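Local coordinates for protein (CD58) (Homo sapiens, PDB 1CCZ) that binds the T-lymphocyte adhesion receptor CD2 through its amino-terminal immunoglobulin domain, at residues 4-9 with 155-160; 72-77 with 85-90; 91-96 with 116-121. One frame throughout, in Å; residues are numbered along the deposited sequence. Where two conformers were deposited one is given.

In this two-domain chain, chemistry changes with place. Contact 2 lies within the amino-terminal domain: neighbouring strands are joined by regular backbone bonds, with one face packed into the core and the other partly exposed. Contacts 1 and 3 lie near the middle of the molecule, where that domain meets the second one. Contact 1, at the surface, is made by side chains, chiefly an arginine over a tyrosine ring and two valines; contact 3, partly buried, adds backbone, side-chain and water-mediated bonds. Strand 86-93 unites them, supplying contacts 2 and 3 and pairing with strand 2-8 of contact 1, through bonds such as Ile5 to Phe89 and Gly7 to Leu93.

Contact 1 (4-9 with 155-160); sequences QIYGVV and VNRVSQ
Asn156 OD1 shapes the turn that presents Arg157 and Val158 to Tyr6 and Val8. Within this type I turn from Asn156 to Ser159, Asn156 OD1 is gripped from opposite faces of its amide plane, by Val158 N at 2.9 Å in an Asx turn and by Ser159 OG at 3.1 Å. At the other end of the amide, ND2 donates to Glu94 O and Thr118 O. From this turn Arg157 reaches across Tyr6. Its chain bends at chi2 (-80°), and Arg157 CD lies over the Tyr6 ring in a CH-pi contact, 3.8 Å from the centroid. Farther out the guanidinium, turned 14° from the ring plane, lies over the phenol oxygen, with Tyr6 OH 3.4 Å from Arg157 CZ. Tyr6 OH is not bonded to Arg157; Gln4 NE2 donates to it at 3.1 Å, while Tyr91 packs against the ring from the other side. Next to the ring, Val8 CG2 meets Val158 CB at 3.6 Å, and Val158 CG1 rests near Gly7 O and Tyr6 CB. The hydrogen bonds serve the turn, the Gln4-Tyr6 pair or third parties such as strand 86-93; none joins the two segments, which meet through apolar and CH-pi contact, and the fit rests on shape.

Contact 2 (72-77 with 85-90); sequences EDEYEM and TMKFFL
Tyr75 and Phe88 face each other as a hydrogen-bonded antiparallel pair, the centre of a ladder that holds these strands together. Tyr75 N donates to Phe88 O at 2.7 Å, and Phe88 N returns a bond to Tyr75 O at 2.8 Å. Asp73 and Leu90 repeat the exchange, with Leu90 N 2.8 Å from Asp73 O, while Met77 N reaches Met86 O. Apolar packing occupies the face that carries Tyr75, Phe88 and Leu90: the ring atom Tyr75 CE1 meets Leu90 CD2 at 4.0 Å, and Phe15 packs against all three side chains. Farther along this face Met77 CB lies 3.8 Å from Met86 CB. On the other face Glu74 CG stands anti to the backbone N (chi1 -161°), beside the Phe89 ring in one of its two conformers, a doubtful detail. Polar side-chain bonds form a further group. Asp73 leaves on the Tyr75 side; Asp73 OD1 accepts from Glu74 N at 2.9 Å, and its OD2 forms a salt bridge with Lys30. Glu72 OE1 accepts from Val92 N. The whole is the FG hairpin of an immunoglobulin V-type domain, whose Glu74, Glu76, Lys87 and Phe89 face probably contributes to CD2 binding.

Contact 3 (91-96 with 116-121); sequences YVLEMV and EGTDVE
Two side-chain torsions bring Glu94 and Thr118 together. Thr118 OG1 stands beside its own backbone N (chi1 -51°), turned to the main chain of Glu94, whereas Glu94 adopts an unusual chi1 of 141° and then runs extended, carrying its carboxylate alongside Gly117. This is the junction between two immunoglobulin domains: 91-96 leaves the last strand of the amino-terminal domain, and 116-121 is the BC loop of the second, C2-set domain. Across the contact Glu94 makes three hydrogen bonds. Glu94 N donates to Thr118 OG1 at 2.8 Å in a nearly straight bond. Glu94 O accepts from Thr118 N at 3.2 Å. Glu94 OE2 takes the N-H of Gly117, with Gly117 N at 2.9 Å, again almost straight (171°). In the last bond the amide meets the anti side of the carboxylate, well out of its plane. The Glu116 side chain crosses that of Glu94 at about a right angle, Glu116 OE1 lying 4.4 Å from Glu94 OE2; the repulsion is probably eased by the Gly117 N-H and a water. Backbones come close beyond this point: Val96 CA lies 3.2 Å from Glu116 O in a CA-H...O contact, and Gly117, at a positive phi, passes against Val96. Apolar contacts fill in on both sides of the polar bonds along the linker, as Leu93 CB and CG touch Thr118 CB and Val96 CG1 meets Val120 CG2 at 3.6 Å. The water bridges the segments, donating to Met95 O at 2.8 Å and to Glu116 OE1 at 3.0 Å.

Contact 1 (4-9 with 155-160)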
ATOM      1  N   GLN A   4       1.105  -7.886  -8.067  1.00 49.97           N
ATOM      2  CA  GLN A   4       1.443  -7.153  -6.854  1.00 46.41           C
ATOM      3  C   GLN A   4       0.216  -6.339  -6.488  1.00 43.02           C
ATOM      4  O   GLN A   4      -0.300  -5.588  -7.320  1.00 43.49           O
ATOM      5  CB  GLN A   4       2.624  -6.229  -7.113  1.00 48.48           C
ATOM      6  CG  GLN A   4       3.872  -6.962  -7.537  1.00 54.65           C
ATOM      7  CD  GLN A   4       4.692  -7.414  -6.348  1.00 59.95           C
ATOM      8  OE1 GLN A   4       4.874  -8.618  -6.116  1.00 63.52           O
ATOM      9  NE2 GLN A   4       5.200  -6.447  -5.583  1.00 64.36           N
ATOM     10  N   ILE A   5      -0.266  -6.503  -5.258  1.00 38.39           N
ATOM     11  CA  ILE A   5      -1.456  -5.776  -4.820  1.00 35.66           C
ATOM     12  C   ILE A   5      -1.139  -5.011  -3.541  1.00 33.64           C
ATOM     13  O   ILE A   5      -0.510  -5.536  -2.622  1.00 33.78           O
ATOM     14  CB  ILE A   5      -2.666  -6.748  -4.577  1.00 35.40           C
ATOM     15  CG1 ILE A   5      -2.906  -7.616  -5.818  1.00 32.68           C
ATOM     16  CG2 ILE A   5      -3.929  -5.953  -4.280  1.00 34.38           C
ATOM     17  CD1 ILE A   5      -3.630  -6.901  -6.936  1.00 32.12           C
ATOM     18  N   TYR A   6      -1.580  -3.762  -3.494  1.00 32.13           N
ATOM     19  CA  TYR A   6      -1.332  -2.909  -2.347  1.00 33.29           C
ATOM     20  C   TYR A   6      -2.626  -2.513  -1.664  1.00 31.66           C
ATOM     21  O   TYR A   6      -3.461  -1.841  -2.254  1.00 34.00           O
ATOM     22  CB  TYR A   6      -0.556  -1.673  -2.811  1.00 33.26           C
ATOM     23  CG  TYR A   6       0.736  -2.058  -3.493  1.00 34.07           C
ATOM     24  CD1 TYR A   6       1.850  -2.437  -2.739  1.00 33.36           C
ATOM     25  CD2 TYR A   6       0.821  -2.132  -4.887  1.00 32.18           C
ATOM     26  CE1 TYR A   6       3.010  -2.893  -3.345  1.00 37.29           C
ATOM     27  CE2 TYR A   6       1.984  -2.587  -5.510  1.00 35.37           C
ATOM     28  CZ  TYR A   6       3.077  -2.974  -4.733  1.00 37.56           C
ATOM     29  OH  TYR A   6       4.224  -3.480  -5.332  1.00 41.18           O
ATOM     30  N   GLY A   7      -2.796  -2.946  -0.422  1.00 29.41           N
ATOM     31  CA  GLY A   7      -4.011  -2.612   0.291  1.00 28.47           C
ATOM     32  C   GLY A   7      -3.729  -1.771   1.511  1.00 28.58           C
ATOM     33  O   GLY A   7      -2.583  -1.649   1.938  1.00 28.29           O
ATOM     34  N   VAL A   8      -4.779  -1.187   2.079  1.00 29.21           N
ATOM     35  CA  VAL A   8      -4.639  -0.349   3.256  1.00 30.53           C
ATOM     36  C   VAL A   8      -5.231  -1.024   4.467  1.00 31.23           C
ATOM     37  O   VAL A   8      -6.260  -1.689   4.367  1.00 30.68           O
ATOM     38  CB  VAL A   8      -5.365   0.974   3.078  1.00 31.63           C
ATOM     39  CG1 VAL A   8      -5.014   1.914   4.215  1.00 34.55           C
ATOM     40  CG2 VAL A   8      -4.980   1.574   1.774  1.00 33.75           C
ATOM     41  N   VAL A   9      -4.571  -0.850   5.608  1.00 32.29           N
ATOM     42  CA  VAL A   9      -5.039  -1.429   6.854  1.00 35.01           C
ATOM     43  C   VAL A   9      -6.492  -1.005   6.995  1.00 36.95           C
ATOM     44  O   VAL A   9      -6.844   0.134   6.678  1.00 35.55           O
ATOM     45  CB  VAL A   9      -4.225  -0.910   8.059  1.00 33.91           C
ATOM     46  CG1 VAL A   9      -4.396  -1.829   9.236  1.00 37.34           C
ATOM     47  CG2 VAL A   9      -2.791  -0.858   7.713  1.00 36.38           C
ATOM     48  N   VAL A 155       4.981   9.917   0.748  1.00 25.87           N
ATOM     49  CA  VAL A 155       4.227   9.045  -0.134  1.00 27.83           C
ATOM     50  C   VAL A 155       4.592   7.554  -0.005  1.00 26.09           C
ATOM     51  O   VAL A 155       5.720   7.181   0.321  1.00 26.17           O
ATOM     52  CB  VAL A 155       4.405   9.527  -1.620  1.00 28.75           C
ATOM     53  CG1 VAL A 155       5.851   9.778  -1.901  1.00 28.21           C
ATOM     54  CG2 VAL A 155       3.849   8.504  -2.596  1.00 28.95           C
ATOM     55  N   ASN A 156       3.591   6.710  -0.187  1.00 27.17           N
ATOM     56  CA  ASN A 156       3.797   5.266  -0.196  1.00 27.66           C
ATOM     57  C   ASN A 156       2.796   4.736  -1.210  1.00 29.58           C
ATOM     58  O   ASN A 156       2.022   5.506  -1.802  1.00 28.97           O
ATOM     59  CB  ASN A 156       3.647   4.615   1.199  1.00 25.59           C
ATOM     60  CG  ASN A 156       2.228   4.643   1.746  1.00 22.31           C
ATOM     61  OD1 ASN A 156       1.263   4.905   1.033  1.00 27.08           O
ATOM     62  ND2 ASN A 156       2.103   4.362   3.034  1.00 24.13           N
ATOM     63  N   ARG A 157       2.823   3.433  -1.438  1.00 32.98           N
ATOM     64  CA  ARG A 157       1.942   2.825  -2.423  1.00 34.58           C
ATOM     65  C   ARG A 157       0.465   3.125  -2.277  1.00 32.77           C
ATOM     66  O   ARG A 157      -0.256   3.104  -3.259  1.00 32.22           O
ATOM     67  CB  ARG A 157       2.132   1.311  -2.416  1.00 41.49           C
ATOM     68  CG  ARG A 157       3.526   0.875  -2.797  1.00 48.28           C
ATOM     69  CD  ARG A 157       3.658   0.906  -4.294  1.00 53.63           C
ATOM     70  NE  ARG A 157       4.874   0.238  -4.738  1.00 60.32           N
ATOM     71  CZ  ARG A 157       5.048  -0.213  -5.973  1.00 62.19           C
ATOM     72  NH1 ARG A 157       4.073  -0.060  -6.868  1.00 61.26           N
ATOM     73  NH2 ARG A 157       6.192  -0.803  -6.314  1.00 63.74           N
ATOM     74  N   VAL A 158       0.001   3.414  -1.071  1.00 31.06           N
ATOM     75  CA  VAL A 158      -1.424   3.640  -0.896  1.00 30.10           C
ATOM     76  C   VAL A 158      -1.865   5.036  -0.519  1.00 33.08           C
ATOM     77  O   VAL A 158      -3.062   5.259  -0.333  1.00 33.11           O
ATOM     78  CB  VAL A 158      -1.993   2.688   0.169  1.00 28.83           C
ATOM     79  CG1 VAL A 158      -1.719   1.244  -0.241  1.00 30.11           C
ATOM     80  CG2 VAL A 158      -1.359   2.975   1.523  1.00 23.24           C
ATOM     81  N   SER A 159      -0.931   5.981  -0.405  1.00 32.25           N
ATOM     82  CA  SER A 159      -1.325   7.329   0.011  1.00 29.42           C
ATOM     83  C   SER A 159      -0.239   8.367  -0.157  1.00 29.12           C
ATOM     84  O   SER A 159       0.910   8.058  -0.483  1.00 26.52           O
ATOM     85  CB  SER A 159      -1.707   7.312   1.494  1.00 27.22           C
ATOM     86  OG  SER A 159      -0.553   7.020   2.276  1.00 24.69           O
ATOM     87  N   GLN A 160      -0.624   9.614   0.076  1.00 30.72           N
ATOM     88  CA  GLN A 160       0.329  10.710   0.040  1.00 32.13           C
ATOM     89  C   GLN A 160      -0.265  11.979   0.619  1.00 29.33           C
ATOM     90  O   GLN A 160      -1.457  12.253   0.473  1.00 27.90           O
ATOM     91  CB  GLN A 160       0.846  10.929  -1.373  1.00 36.97           C
ATOM     92  CG  GLN A 160      -0.076  11.643  -2.287  1.00 46.90           C
ATOM     93  CD  GLN A 160       0.685  12.171  -3.477  1.00 55.14           C
ATOM     94  OE1 GLN A 160       1.268  13.258  -3.427  1.00 61.31           O
ATOM     95  NE2 GLN A 160       0.710  11.394  -4.550  1.00 58.33           N
TER

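Contact 2 (72-77 with 85-90)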
ATOM      1  N   GLU A  72      -0.713  -9.581   4.907  1.00 35.06           N
ATOM      2  CA  GLU A  72       0.328  -9.391   3.902  1.00 35.78           C
ATOM      3  C   GLU A  72       0.933 -10.754   3.617  1.00 35.25           C
ATOM      4  O   GLU A  72       1.479 -11.405   4.512  1.00 35.44           O
ATOM      5  CB  GLU A  72       1.418  -8.464   4.417  1.00 36.28           C
ATOM      6  CG  GLU A  72       2.558  -8.331   3.441  1.00 40.61           C
ATOM      7  CD  GLU A  72       3.342  -7.058   3.655  1.00 43.93           C
ATOM      8  OE1 GLU A  72       2.718  -6.014   3.938  1.00 44.77           O
ATOM      9  OE2 GLU A  72       4.582  -7.107   3.538  1.00 45.23           O
ATOM     10  N   ASP A  73       0.867 -11.179   2.367  1.00 33.74           N
ATOM     11  CA  ASP A  73       1.361 -12.505   2.053  1.00 33.38           C
ATOM     12  C   ASP A  73       1.127 -12.807   0.593  1.00 33.41           C
ATOM     13  O   ASP A  73       0.599 -11.981  -0.157  1.00 33.01           O
ATOM     14  CB  ASP A  73       0.575 -13.520   2.885  1.00 34.12           C
ATOM     15  CG  ASP A  73       1.433 -14.608   3.438  1.00 36.83           C
ATOM     16  OD1 ASP A  73       2.454 -14.943   2.800  1.00 38.20           O
ATOM     17  OD2 ASP A  73       1.082 -15.131   4.517  1.00 40.11           O
ATOM     18  N   GLU A  74       1.533 -14.004   0.193  1.00 33.78           N
ATOM     19  CA  GLU A  74       1.290 -14.445  -1.155  1.00 34.40           C
ATOM     20  C   GLU A  74       0.026 -15.296  -1.096  1.00 32.98           C
ATOM     21  O   GLU A  74      -0.144 -16.098  -0.176  1.00 31.75           O
ATOM     22  CB  GLU A  74       2.427 -15.295  -1.668  1.00 39.30           C
ATOM     23  CG  GLU A  74       2.404 -15.370  -3.169  1.00 47.39           C
ATOM     24  CD  GLU A  74       2.809 -16.715  -3.687  1.00 52.31           C
ATOM     25  OE1 GLU A  74       3.122 -17.610  -2.873  1.00 55.34           O
ATOM     26  OE2 GLU A  74       2.813 -16.872  -4.924  1.00 59.87           O
ATOM     27  N   TYR A  75      -0.860 -15.100  -2.067  1.00 32.39           N
ATOM     28  CA  TYR A  75      -2.112 -15.838  -2.151  1.00 31.67           C
ATOM     29  C   TYR A  75      -2.128 -16.498  -3.514  1.00 33.29           C
ATOM     30  O   TYR A  75      -1.657 -15.924  -4.508  1.00 31.26           O
ATOM     31  CB  TYR A  75      -3.318 -14.906  -2.030  1.00 28.15           C
ATOM     32  CG  TYR A  75      -3.506 -14.298  -0.661  1.00 29.69           C
ATOM     33  CD1 TYR A  75      -2.624 -13.313  -0.179  1.00 28.07           C
ATOM     34  CD2 TYR A  75      -4.570 -14.692   0.157  1.00 27.48           C
ATOM     35  CE1 TYR A  75      -2.802 -12.732   1.085  1.00 25.15           C
ATOM     36  CE2 TYR A  75      -4.756 -14.119   1.420  1.00 28.73           C
ATOM     37  CZ  TYR A  75      -3.866 -13.138   1.872  1.00 27.49           C
ATOM     38  OH  TYR A  75      -4.063 -12.555   3.098  1.00 26.46           O
ATOM     39  N   GLU A  76      -2.673 -17.711  -3.554  1.00 33.64           N
ATOM     40  CA  GLU A  76      -2.748 -18.466  -4.796  1.00 35.62           C
ATOM     41  C   GLU A  76      -4.168 -19.003  -5.021  1.00 32.83           C
ATOM     42  O   GLU A  76      -4.830 -19.465  -4.090  1.00 30.68           O
ATOM     43  CB  GLU A  76      -1.736 -19.623  -4.749  1.00 36.77           C
ATOM     44  CG  GLU A  76      -0.393 -19.254  -4.121  1.00 43.56           C
ATOM     45  CD  GLU A  76      -0.362 -19.438  -2.598  1.00 49.81           C
ATOM     46  OE1 GLU A  76      -1.111 -20.296  -2.086  1.00 52.18           O
ATOM     47  OE2 GLU A  76       0.414 -18.727  -1.906  1.00 52.20           O
ATOM     48  N   MET A  77      -4.627 -18.916  -6.259  1.00 31.02           N
ATOM     49  CA  MET A  77      -5.945 -19.398  -6.630  1.00 33.25           C
ATOM     50  C   MET A  77      -5.816 -20.643  -7.475  1.00 34.27           C
ATOM     51  O   MET A  77      -4.984 -20.688  -8.376  1.00 34.88           O
ATOM     52  CB  MET A  77      -6.673 -18.348  -7.462  1.00 36.22           C
ATOM     53  CG  MET A  77      -8.136 -18.666  -7.711  1.00 44.63           C
ATOM     54  SD  MET A  77      -8.565 -18.699  -9.468  1.00 59.21           S
ATOM     55  CE  MET A  77      -7.923 -20.320  -9.878  1.00 53.49           C
ATOM     56  N   THR A  85      -0.966 -21.293 -12.552  1.00 72.44           N
ATOM     57  CA  THR A  85      -1.079 -20.650 -11.259  1.00 70.17           C
ATOM     58  C   THR A  85      -1.634 -19.230 -11.369  1.00 66.79           C
ATOM     59  O   THR A  85      -1.555 -18.585 -12.424  1.00 67.20           O
ATOM     60  CB  THR A  85       0.315 -20.574 -10.566  1.00 71.42           C
ATOM     61  OG1 THR A  85       1.048 -19.455 -11.086  1.00 72.73           O
ATOM     62  CG2 THR A  85       1.122 -21.852 -10.823  1.00 70.22           C
ATOM     63  N   MET A  86      -2.214 -18.763 -10.270  1.00 60.74           N
ATOM     64  CA  MET A  86      -2.729 -17.409 -10.170  1.00 54.23           C
ATOM     65  C   MET A  86      -2.182 -17.012  -8.815  1.00 50.96           C
ATOM     66  O   MET A  86      -2.710 -17.413  -7.769  1.00 47.27           O
ATOM     67  CB  MET A  86      -4.245 -17.395 -10.167  1.00 57.12           C
ATOM     68  CG  MET A  86      -4.843 -17.782 -11.491  1.00 59.57           C
ATOM     69  SD  MET A  86      -5.065 -16.384 -12.595  1.00 66.08           S
ATOM     70  CE  MET A  86      -5.160 -15.021 -11.469  1.00 67.28           C
ATOM     71  N   LYS A  87      -1.073 -16.274  -8.852  1.00 48.25           N
ATOM     72  CA  LYS A  87      -0.396 -15.822  -7.644  1.00 45.16           C
ATOM     73  C   LYS A  87      -0.566 -14.329  -7.476  1.00 41.46           C
ATOM     74  O   LYS A  87      -0.493 -13.578  -8.446  1.00 38.37           O
ATOM     75  CB  LYS A  87       1.092 -16.158  -7.712  1.00 47.37           C
ATOM     76  CG  LYS A  87       1.437 -17.554  -7.219  1.00 53.31           C
ATOM     77  CD  LYS A  87       2.374 -18.278  -8.189  1.00 60.02           C
ATOM     78  CE  LYS A  87       3.850 -17.932  -7.932  1.00 66.50           C
ATOM     79  NZ  LYS A  87       4.379 -16.770  -8.752  1.00 71.30           N
ATOM     80  N   PHE A  88      -0.813 -13.912  -6.238  1.00 39.15           N
ATOM     81  CA  PHE A  88      -0.991 -12.502  -5.919  1.00 36.55           C
ATOM     82  C   PHE A  88      -0.220 -12.224  -4.650  1.00 37.00           C
ATOM     83  O   PHE A  88      -0.416 -12.937  -3.662  1.00 38.54           O
ATOM     84  CB  PHE A  88      -2.463 -12.179  -5.642  1.00 32.09           C
ATOM     85  CG  PHE A  88      -3.349 -12.287  -6.840  1.00 30.73           C
ATOM     86  CD1 PHE A  88      -3.813 -13.528  -7.274  1.00 31.06           C
ATOM     87  CD2 PHE A  88      -3.739 -11.148  -7.534  1.00 30.30           C
ATOM     88  CE1 PHE A  88      -4.655 -13.631  -8.383  1.00 29.59           C
ATOM     89  CE2 PHE A  88      -4.586 -11.234  -8.647  1.00 31.36           C
ATOM     90  CZ  PHE A  88      -5.044 -12.479  -9.072  1.00 29.02           C
ATOM     91  N   PHE A  89       0.686 -11.242  -4.659  1.00 35.57           N
ATOM     92  CA  PHE A  89       1.359 -10.915  -3.405  1.00 33.07           C
ATOM     93  C   PHE A  89       0.752  -9.601  -2.933  1.00 31.52           C
ATOM     94  O   PHE A  89       0.791  -8.571  -3.615  1.00 31.11           O
ATOM     95  CB  PHE A  89       2.907 -10.863  -3.498  1.00 30.63           C
ATOM     96  CG  PHE A  89       3.465 -11.843  -4.525  0.50 28.09           C
ATOM     97  CD1 PHE A  89       3.085 -11.746  -5.854  0.50 28.85           C
ATOM     98  CD2 PHE A  89       4.240 -12.935  -4.147  0.50 27.13           C
ATOM     99  CE1 PHE A  89       3.449 -12.715  -6.767  0.50 27.00           C
ATOM    100  CE2 PHE A  89       4.607 -13.903  -5.055  0.50 25.72           C
ATOM    101  CZ  PHE A  89       4.207 -13.797  -6.366  0.50 24.70           C
ATOM    102  N   LEU A  90       0.114  -9.695  -1.778  1.00 30.14           N
ATOM    103  CA  LEU A  90      -0.571  -8.581  -1.171  1.00 29.74           C
ATOM    104  C   LEU A  90       0.279  -7.937  -0.088  1.00 30.38           C
ATOM    105  O   LEU A  90       0.806  -8.622   0.793  1.00 30.20           O
ATOM    106  CB  LEU A  90      -1.895  -9.070  -0.563  1.00 28.37           C
ATOM    107  CG  LEU A  90      -2.627  -8.110   0.385  1.00 28.92           C
ATOM    108  CD1 LEU A  90      -3.220  -6.969  -0.430  1.00 26.82           C
ATOM    109  CD2 LEU A  90      -3.717  -8.848   1.170  1.00 26.96           C
TER

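Contact 3 (91-96 with 116-121)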
ATOM      1  N   TYR A  91       0.421  -6.617  -0.174  1.00 31.19           N
ATOM      2  CA  TYR A  91       1.141  -5.863   0.844  1.00 31.35           C
ATOM      3  C   TYR A  91       0.066  -5.013   1.510  1.00 29.60           C
ATOM      4  O   TYR A  91      -0.811  -4.470   0.830  1.00 29.34           O
ATOM      5  CB  TYR A  91       2.207  -4.981   0.205  1.00 35.38           C
ATOM      6  CG  TYR A  91       3.214  -5.778  -0.572  1.00 39.84           C
ATOM      7  CD1 TYR A  91       4.273  -6.410   0.081  1.00 41.96           C
ATOM      8  CD2 TYR A  91       3.070  -5.971  -1.951  1.00 42.98           C
ATOM      9  CE1 TYR A  91       5.169  -7.235  -0.616  1.00 47.20           C
ATOM     10  CE2 TYR A  91       3.960  -6.796  -2.668  1.00 47.28           C
ATOM     11  CZ  TYR A  91       5.009  -7.431  -1.989  1.00 50.48           C
ATOM     12  OH  TYR A  91       5.874  -8.290  -2.658  1.00 55.73           O
ATOM     13  N   VAL A  92       0.106  -4.933   2.837  1.00 29.99           N
ATOM     14  CA  VAL A  92      -0.869  -4.145   3.593  1.00 31.26           C
ATOM     15  C   VAL A  92      -0.140  -2.948   4.206  1.00 32.61           C
ATOM     16  O   VAL A  92       0.728  -3.096   5.076  1.00 33.25           O
ATOM     17  CB  VAL A  92      -1.516  -4.977   4.705  1.00 31.05           C
ATOM     18  CG1 VAL A  92      -2.456  -4.107   5.514  1.00 28.54           C
ATOM     19  CG2 VAL A  92      -2.260  -6.174   4.087  1.00 29.45           C
ATOM     20  N   LEU A  93      -0.505  -1.759   3.744  1.00 30.55           N
ATOM     21  CA  LEU A  93       0.158  -0.556   4.191  1.00 29.33           C
ATOM     22  C   LEU A  93      -0.703   0.366   5.008  1.00 30.20           C
ATOM     23  O   LEU A  93      -1.914   0.476   4.823  1.00 32.32           O
ATOM     24  CB  LEU A  93       0.687   0.223   2.979  1.00 30.18           C
ATOM     25  CG  LEU A  93       1.824  -0.406   2.173  1.00 28.93           C
ATOM     26  CD1 LEU A  93       1.249  -1.325   1.143  1.00 29.14           C
ATOM     27  CD2 LEU A  93       2.616   0.663   1.486  1.00 29.07           C
ATOM     28  N   GLU A  94      -0.052   1.042   5.930  1.00 30.07           N
ATOM     29  CA  GLU A  94      -0.723   2.027   6.732  1.00 29.60           C
ATOM     30  C   GLU A  94      -0.516   3.356   5.939  1.00 27.97           C
ATOM     31  O   GLU A  94       0.534   3.575   5.322  1.00 26.89           O
ATOM     32  CB  GLU A  94      -0.075   1.995   8.109  1.00 31.92           C
ATOM     33  CG  GLU A  94       0.131   3.292   8.799  1.00 42.81           C
ATOM     34  CD  GLU A  94       0.966   3.086  10.049  1.00 50.36           C
ATOM     35  OE1 GLU A  94       0.938   1.936  10.560  1.00 58.53           O
ATOM     36  OE2 GLU A  94       1.647   4.040  10.506  1.00 44.61           O
ATOM     37  N   MET A  95      -1.538   4.195   5.882  1.00 26.61           N
ATOM     38  CA  MET A  95      -1.438   5.455   5.156  1.00 27.08           C
ATOM     39  C   MET A  95      -0.520   6.436   5.871  1.00 26.47           C
ATOM     40  O   MET A  95      -0.385   6.383   7.099  1.00 25.20           O
ATOM     41  CB  MET A  95      -2.820   6.069   5.009  1.00 29.77           C
ATOM     42  CG  MET A  95      -3.626   5.435   3.895  1.00 38.43           C
ATOM     43  SD  MET A  95      -5.284   6.099   3.845  1.00 48.18           S
ATOM     44  CE  MET A  95      -5.687   6.064   5.640  1.00 41.66           C
ATOM     45  N   VAL A  96       0.120   7.331   5.107  1.00 26.99           N
ATOM     46  CA  VAL A  96       1.030   8.330   5.686  1.00 20.65           C
ATOM     47  C   VAL A  96       0.220   9.423   6.368  1.00 22.73           C
ATOM     48  O   VAL A  96      -0.952   9.648   6.019  1.00 22.94           O
ATOM     49  CB  VAL A  96       1.925   9.019   4.595  1.00 20.87           C
ATOM     50  CG1 VAL A  96       2.786   8.007   3.892  1.00 19.23           C
ATOM     51  CG2 VAL A  96       1.061   9.756   3.576  1.00 19.58           C
ATOM     52  N   GLU A 116       3.242   8.628  10.626  1.00 20.92           N
ATOM     53  CA  GLU A 116       2.621   7.397  10.187  1.00 21.61           C
ATOM     54  C   GLU A 116       2.914   7.036   8.736  1.00 24.26           C
ATOM     55  O   GLU A 116       3.271   7.893   7.922  1.00 25.93           O
ATOM     56  CB  GLU A 116       1.101   7.495  10.381  1.00 21.71           C
ATOM     57  CG  GLU A 116       0.655   7.801  11.787  1.00 23.21           C
ATOM     58  CD  GLU A 116      -0.837   7.893  11.890  1.00 28.07           C
ATOM     59  OE1 GLU A 116      -1.508   6.886  11.585  1.00 33.77           O
ATOM     60  OE2 GLU A 116      -1.349   8.964  12.273  1.00 31.94           O
ATOM     61  N   GLY A 117       2.742   5.752   8.425  1.00 23.27           N
ATOM     62  CA  GLY A 117       2.959   5.263   7.081  1.00 21.44           C
ATOM     63  C   GLY A 117       3.907   4.085   7.012  1.00 23.55           C
ATOM     64  O   GLY A 117       4.880   4.011   7.773  1.00 23.84           O
ATOM     65  N   THR A 118       3.607   3.161   6.098  1.00 23.49           N
ATOM     66  CA  THR A 118       4.438   1.987   5.874  1.00 25.74           C
ATOM     67  C   THR A 118       5.277   2.236   4.602  1.00 24.86           C
ATOM     68  O   THR A 118       4.749   2.733   3.608  1.00 23.72           O
ATOM     69  CB  THR A 118       3.569   0.712   5.644  1.00 25.27           C
ATOM     70  OG1 THR A 118       2.600   0.579   6.681  1.00 30.25           O
ATOM     71  CG2 THR A 118       4.430  -0.511   5.665  1.00 31.85           C
ATOM     72  N   ASP A 119       6.561   1.884   4.629  1.00 26.74           N
ATOM     73  CA  ASP A 119       7.449   2.058   3.463  1.00 31.34           C
ATOM     74  C   ASP A 119       7.263   3.425   2.828  1.00 28.77           C
ATOM     75  O   ASP A 119       6.951   3.572   1.643  1.00 29.36           O
ATOM     76  CB  ASP A 119       7.199   0.982   2.399  1.00 34.09           C
ATOM     77  CG  ASP A 119       8.476   0.573   1.673  0.50 33.50           C
ATOM     78  OD1 ASP A 119       9.590   0.856   2.180  0.50 31.16           O
ATOM     79  OD2 ASP A 119       8.359  -0.036   0.594  0.50 34.98           O
ATOM     80  N   VAL A 120       7.473   4.429   3.652  1.00 29.05           N
ATOM     81  CA  VAL A 120       7.311   5.797   3.255  1.00 27.77           C
ATOM     82  C   VAL A 120       8.573   6.373   2.615  1.00 28.61           C
ATOM     83  O   VAL A 120       9.697   6.009   2.952  1.00 27.47           O
ATOM     84  CB  VAL A 120       6.937   6.639   4.504  1.00 27.27           C
ATOM     85  CG1 VAL A 120       6.835   8.121   4.162  1.00 28.44           C
ATOM     86  CG2 VAL A 120       5.634   6.132   5.075  1.00 23.08           C
ATOM     87  N   GLU A 121       8.351   7.284   1.683  1.00 29.25           N
ATOM     88  CA  GLU A 121       9.413   8.007   1.026  1.00 29.75           C
ATOM     89  C   GLU A 121       9.034   9.484   1.225  1.00 26.94           C
ATOM     90  O   GLU A 121       7.873   9.857   1.051  1.00 25.84           O
ATOM     91  CB  GLU A 121       9.417   7.679  -0.459  1.00 31.58           C
ATOM     92  CG  GLU A 121      10.586   8.234  -1.208  1.00 44.36           C
ATOM     93  CD  GLU A 121      10.710   7.632  -2.601  1.00 53.33           C
ATOM     94  OE1 GLU A 121      11.113   6.437  -2.713  1.00 57.69           O
ATOM     95  OE2 GLU A 121      10.397   8.357  -3.576  1.00 54.91           O
TER
HETATM   96  O   HOH W   1      -2.616   6.537   8.820  1.00 43.58           O